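Local coordinates for adenosine monophosphate-protein transferase FICD homolog (Caenorhabditis elegans, PDB 5JJ6) that is a FICD homolog of the Fic/DOC (Fido) family, with a largely helical fold, at residues I200-I205 with Q245-V250; E265-A270 with L290-I295. One frame throughout, in Å; residues are numbered along the deposited sequence.

How the contacts relate
Running from the N terminus, the chain first lays down I200-I205, where helix 202-213 starts, and returns through Q245-V250 on helix 239-254, so contact 1 closes a loop of 39 intervening residues. Helix 263-277 follows next; its segment E265-A270 is met by L290-I295 of helix 284-297 across 19 residues, and contact 2 closes there. The two loops are in series, neither crossing nor nesting. Their centres lie about 13 Å apart, and side chains connect them: I200 CD1 packs on L294 CD2 at 4.1 Å, and I205 CD1 faces L291 CD2 at 4.3 Å. Together they tie four helices of the Fic/DOC region.

Contact 1: residues I200-I205 with Q245-V250; sequences ISIDDI and QLKDIV
A helix start, rather than the middle of a helix, meets the flank of another helix here: the loop residues I200 and S201 and the first turn of helix 202-213 lean on helix 239-254. The start is closed by a capping box. At the N-cap S201, the hydroxyl OG accepts a weak bond from the backbone N of D204, and in return S201 N donates to D204 OD2 over 2.8 Å, arriving from above the carboxylate plane, 48° out of it. D204 OD2 also bonds H197 NE2, so two donors grip this oxygen and would probably favour its charged form.

The apolar part centres on I202 and V250, whose CA atoms are the nearest pair across the segments, 6.5 Å apart. I202 has CG1 anti to its carbonyl carbon (chi1 -56°), and CG1 meets V250 CG2 at 3.6 Å, the two side chains crossing at about a right angle. Because chi2 is extended (-173°), CD1 reaches on to the backbone of K247, 3.6 Å from its CA. The other branch, CG2, touches L246 CD1 at 4.1 Å. One isoleucine thus spans three residues of the opposing helix.

Within the Fic/DOC region this joins the N-terminal end of helix 202-213 to helix 239-254, a helix that also packs against helix 263-277 through L246 on L274 and I249 on V277.

V250 also borders the I200 carbonyl, its CB lying 3.7 Å from I200 O, while its CG1 meets I205 CD1 at 3.8 Å. K247 meets I202 CD1 with CA and CB; farther out its chain bends at chi3 and chi4, and the ammonium forms a salt bridge with D251.

Contact 2: residues E265-A270 with L290-I295; sequences ERAAIA and LLLNLI
I295, A267 and A270 bury the most surface between E265-A270 and L290-I295, two nearly antiparallel helices: the N-to-C directions differ by 160° and the axes approach to 8.4 Å. The small side chains of A267 and A270 are consistent with this close spacing, and the CA atoms of A267 and L292 come within 4.7 Å.

I295 carries most of the contact from its side. Its CG2, anti to the backbone N, faces the backbone of A267, with the nitrogen and CA each 4.1 Å away. The other branch, with CG1 anti to the carbonyl carbon and chi2 extended (-177°), carries CD1 to A270 CB at 3.4 Å. CG2 thus meets A267 and R266, while CD1 reaches A270 and also borders A267 CA. A267 CB points toward the partner helix and meets L292 at both its carbonyl O (3.9 Å) and its side-chain CG (4.0 Å).

R266 borders this patch. Its NE sits 4.1 Å from I295 CG2, which lies at the guanidinium edge, near its plane. The chain bends at chi3, and the charged end is satisfied outside the pair, NH1 by T258 O and NH2 more weakly by S299 OG.

The contact itself is buried, and other helices pack around the pair: L292 and A268 both touch F329 of helix 327-346, L290 and L294 pack on helix 172-191, and L290 and N293 meet Y140 of helix 127-148.

Contact 1: residues I200-I205 with Q245-V250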
# COMPACT_ATOMS: atom_id res chain seq x y z
N ILE B 200 -0.59 -23.54 -11.05
CA ILE B 200 -0.28 -22.17 -10.69
C ILE B 200 -1.02 -21.19 -11.59
O ILE B 200 -0.67 -21.04 -12.75
CB ILE B 200 1.23 -21.89 -10.81
CG1 ILE B 200 2.02 -22.84 -9.91
CG2 ILE B 200 1.54 -20.45 -10.47
CD1 ILE B 200 3.52 -22.76 -10.13
N SER B 201 -2.04 -20.53 -11.05
CA SER B 201 -2.86 -19.59 -11.83
C SER B 201 -2.20 -18.23 -12.01
O SER B 201 -1.20 -17.93 -11.37
CB SER B 201 -4.23 -19.42 -11.18
OG SER B 201 -4.16 -18.52 -10.09
N ILE B 202 -2.77 -17.41 -12.89
CA ILE B 202 -2.29 -16.05 -13.07
C ILE B 202 -2.61 -15.25 -11.82
O ILE B 202 -1.87 -14.35 -11.43
CB ILE B 202 -2.94 -15.37 -14.31
CG1 ILE B 202 -2.70 -16.21 -15.55
CG2 ILE B 202 -2.39 -13.98 -14.55
CD1 ILE B 202 -3.16 -15.54 -16.84
N ASP B 203 -3.71 -15.61 -11.17
CA ASP B 203 -4.11 -14.95 -9.93
C ASP B 203 -3.15 -15.23 -8.79
O ASP B 203 -3.06 -14.44 -7.87
CB ASP B 203 -5.52 -15.35 -9.53
CG ASP B 203 -6.58 -14.73 -10.41
OD1 ASP B 203 -6.98 -13.58 -10.13
OD2 ASP B 203 -6.99 -15.38 -11.40
N ASP B 204 -2.44 -16.35 -8.84
CA ASP B 204 -1.45 -16.64 -7.81
C ASP B 204 -0.28 -15.67 -7.90
O ASP B 204 0.17 -15.13 -6.89
CB ASP B 204 -0.94 -18.07 -7.92
CG ASP B 204 -2.04 -19.10 -7.71
OD1 ASP B 204 -2.99 -18.81 -6.96
OD2 ASP B 204 -1.94 -20.20 -8.30
N ILE B 205 0.19 -15.44 -9.12
CA ILE B 205 1.27 -14.49 -9.35
C ILE B 205 0.80 -13.07 -9.01
O ILE B 205 1.52 -12.30 -8.37
CB ILE B 205 1.77 -14.56 -10.80
CG1 ILE B 205 2.33 -15.96 -11.10
CG2 ILE B 205 2.81 -13.49 -11.07
CD1 ILE B 205 2.77 -16.16 -12.54
N GLN B 245 0.60 -12.48 -22.37
CA GLN B 245 1.95 -13.01 -22.18
C GLN B 245 2.08 -13.74 -20.85
O GLN B 245 2.73 -14.79 -20.75
CB GLN B 245 3.02 -11.93 -22.25
CG GLN B 245 2.98 -10.99 -23.43
CD GLN B 245 4.28 -10.20 -23.57
OE1 GLN B 245 4.37 -9.04 -23.15
NE2 GLN B 245 5.31 -10.84 -24.13
N LEU B 246 1.45 -13.18 -19.81
CA LEU B 246 1.41 -13.85 -18.52
C LEU B 246 0.74 -15.22 -18.60
O LEU B 246 1.20 -16.19 -17.98
CB LEU B 246 0.68 -13.01 -17.49
CG LEU B 246 1.57 -12.04 -16.73
CD1 LEU B 246 0.87 -11.70 -15.43
CD2 LEU B 246 2.93 -12.68 -16.47
N LYS B 247 -0.36 -15.26 -19.34
CA LYS B 247 -1.08 -16.50 -19.56
C LYS B 247 -0.17 -17.52 -20.25
O LYS B 247 -0.14 -18.69 -19.86
CB LYS B 247 -2.34 -16.24 -20.40
CG LYS B 247 -3.15 -17.49 -20.74
CD LYS B 247 -4.21 -17.20 -21.81
CE LYS B 247 -4.37 -18.38 -22.77
NZ LYS B 247 -4.66 -19.65 -22.05
N ASP B 248 0.58 -17.09 -21.26
CA ASP B 248 1.52 -17.98 -21.92
C ASP B 248 2.51 -18.52 -20.88
O ASP B 248 2.84 -19.71 -20.89
CB ASP B 248 2.24 -17.26 -23.08
N ILE B 249 2.99 -17.66 -20.00
CA ILE B 249 3.93 -18.12 -18.97
C ILE B 249 3.32 -19.22 -18.09
O ILE B 249 3.91 -20.29 -17.93
CB ILE B 249 4.41 -16.96 -18.07
CG1 ILE B 249 5.21 -15.95 -18.90
CG2 ILE B 249 5.26 -17.51 -16.91
CD1 ILE B 249 5.66 -14.75 -18.16
N VAL B 250 2.15 -18.95 -17.51
CA VAL B 250 1.55 -19.92 -16.59
C VAL B 250 1.25 -21.23 -17.31
O VAL B 250 1.49 -22.33 -16.76
CB VAL B 250 0.28 -19.39 -15.89
CG1 VAL B 250 0.63 -18.24 -14.94
CG2 VAL B 250 -0.78 -18.97 -16.89

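Contact 2: residues E265-A270 with L290-I295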
# COMPACT_ATOMS: atom_id res chain seq x y z
N GLU B 265 16.15 -25.92 -13.27
CA GLU B 265 16.12 -25.27 -14.58
C GLU B 265 14.74 -24.66 -14.87
O GLU B 265 14.64 -23.56 -15.41
CB GLU B 265 16.52 -26.26 -15.65
CG GLU B 265 17.05 -25.58 -16.88
CD GLU B 265 17.76 -26.54 -17.80
OE1 GLU B 265 18.08 -27.66 -17.35
OE2 GLU B 265 18.00 -26.16 -18.97
N ARG B 266 13.69 -25.39 -14.50
CA ARG B 266 12.33 -24.90 -14.61
C ARG B 266 12.21 -23.54 -13.88
O ARG B 266 11.62 -22.58 -14.39
CB ARG B 266 11.36 -25.94 -14.03
CG ARG B 266 9.90 -25.59 -14.18
CD ARG B 266 9.01 -26.82 -14.03
NE ARG B 266 9.21 -27.51 -12.76
CZ ARG B 266 9.48 -28.80 -12.63
NH1 ARG B 266 9.59 -29.57 -13.71
NH2 ARG B 266 9.64 -29.34 -11.43
N ALA B 267 12.75 -23.49 -12.66
CA ALA B 267 12.75 -22.28 -11.84
C ALA B 267 13.53 -21.12 -12.48
O ALA B 267 13.04 -19.99 -12.55
CB ALA B 267 13.33 -22.61 -10.47
N ALA B 268 14.74 -21.40 -12.93
CA ALA B 268 15.54 -20.37 -13.59
C ALA B 268 14.82 -19.81 -14.82
O ALA B 268 14.77 -18.59 -15.04
CB ALA B 268 16.89 -20.94 -13.98
N ILE B 269 14.24 -20.70 -15.61
CA ILE B 269 13.58 -20.25 -16.83
C ILE B 269 12.33 -19.43 -16.48
O ILE B 269 12.04 -18.43 -17.15
CB ILE B 269 13.19 -21.45 -17.74
CG1 ILE B 269 14.44 -22.18 -18.22
CG2 ILE B 269 12.38 -20.99 -18.94
CD1 ILE B 269 14.12 -23.51 -18.89
N ALA B 270 11.62 -19.83 -15.44
CA ALA B 270 10.47 -19.07 -14.97
C ALA B 270 10.88 -17.65 -14.59
O ALA B 270 10.30 -16.66 -15.08
CB ALA B 270 9.85 -19.74 -13.81
N LEU B 290 10.44 -14.64 -6.17
CA LEU B 290 9.40 -15.31 -5.40
C LEU B 290 8.90 -16.52 -6.17
O LEU B 290 8.80 -17.61 -5.62
CB LEU B 290 8.27 -14.33 -5.10
CG LEU B 290 7.54 -14.55 -3.78
CD1 LEU B 290 8.49 -14.54 -2.60
CD2 LEU B 290 6.48 -13.48 -3.64
N LEU B 291 8.61 -16.31 -7.45
CA LEU B 291 8.11 -17.34 -8.35
C LEU B 291 9.10 -18.49 -8.45
O LEU B 291 8.72 -19.67 -8.37
CB LEU B 291 7.86 -16.74 -9.73
CG LEU B 291 7.31 -17.72 -10.75
CD1 LEU B 291 6.14 -18.49 -10.16
CD2 LEU B 291 6.91 -16.99 -12.02
N LEU B 292 10.37 -18.12 -8.63
CA LEU B 292 11.47 -19.07 -8.59
C LEU B 292 11.31 -19.94 -7.37
O LEU B 292 11.24 -21.19 -7.46
CB LEU B 292 12.81 -18.34 -8.56
CG LEU B 292 14.14 -19.08 -8.68
CD1 LEU B 292 15.21 -18.06 -8.97
CD2 LEU B 292 14.51 -19.84 -7.43
N ASN B 293 11.23 -19.28 -6.22
CA ASN B 293 11.14 -19.99 -4.95
C ASN B 293 9.92 -20.91 -4.80
O ASN B 293 10.04 -22.02 -4.30
CB ASN B 293 11.13 -19.00 -3.81
CG ASN B 293 11.25 -19.69 -2.51
OD1 ASN B 293 12.20 -20.44 -2.28
ND2 ASN B 293 10.26 -19.49 -1.64
N LEU B 294 8.76 -20.42 -5.22
CA LEU B 294 7.55 -21.21 -5.23
C LEU B 294 7.80 -22.50 -6.00
O LEU B 294 7.60 -23.59 -5.47
CB LEU B 294 6.41 -20.41 -5.85
CG LEU B 294 5.15 -21.16 -6.27
CD1 LEU B 294 4.47 -21.73 -5.05
CD2 LEU B 294 4.22 -20.22 -7.01
N ILE B 295 8.24 -22.38 -7.24
CA ILE B 295 8.57 -23.55 -8.06
C ILE B 295 9.55 -24.51 -7.36
O ILE B 295 9.36 -25.72 -7.38
CB ILE B 295 9.18 -23.13 -9.39
CG1 ILE B 295 8.17 -22.31 -10.18
CG2 ILE B 295 9.62 -24.33 -10.19
CD1 ILE B 295 8.69 -21.94 -11.51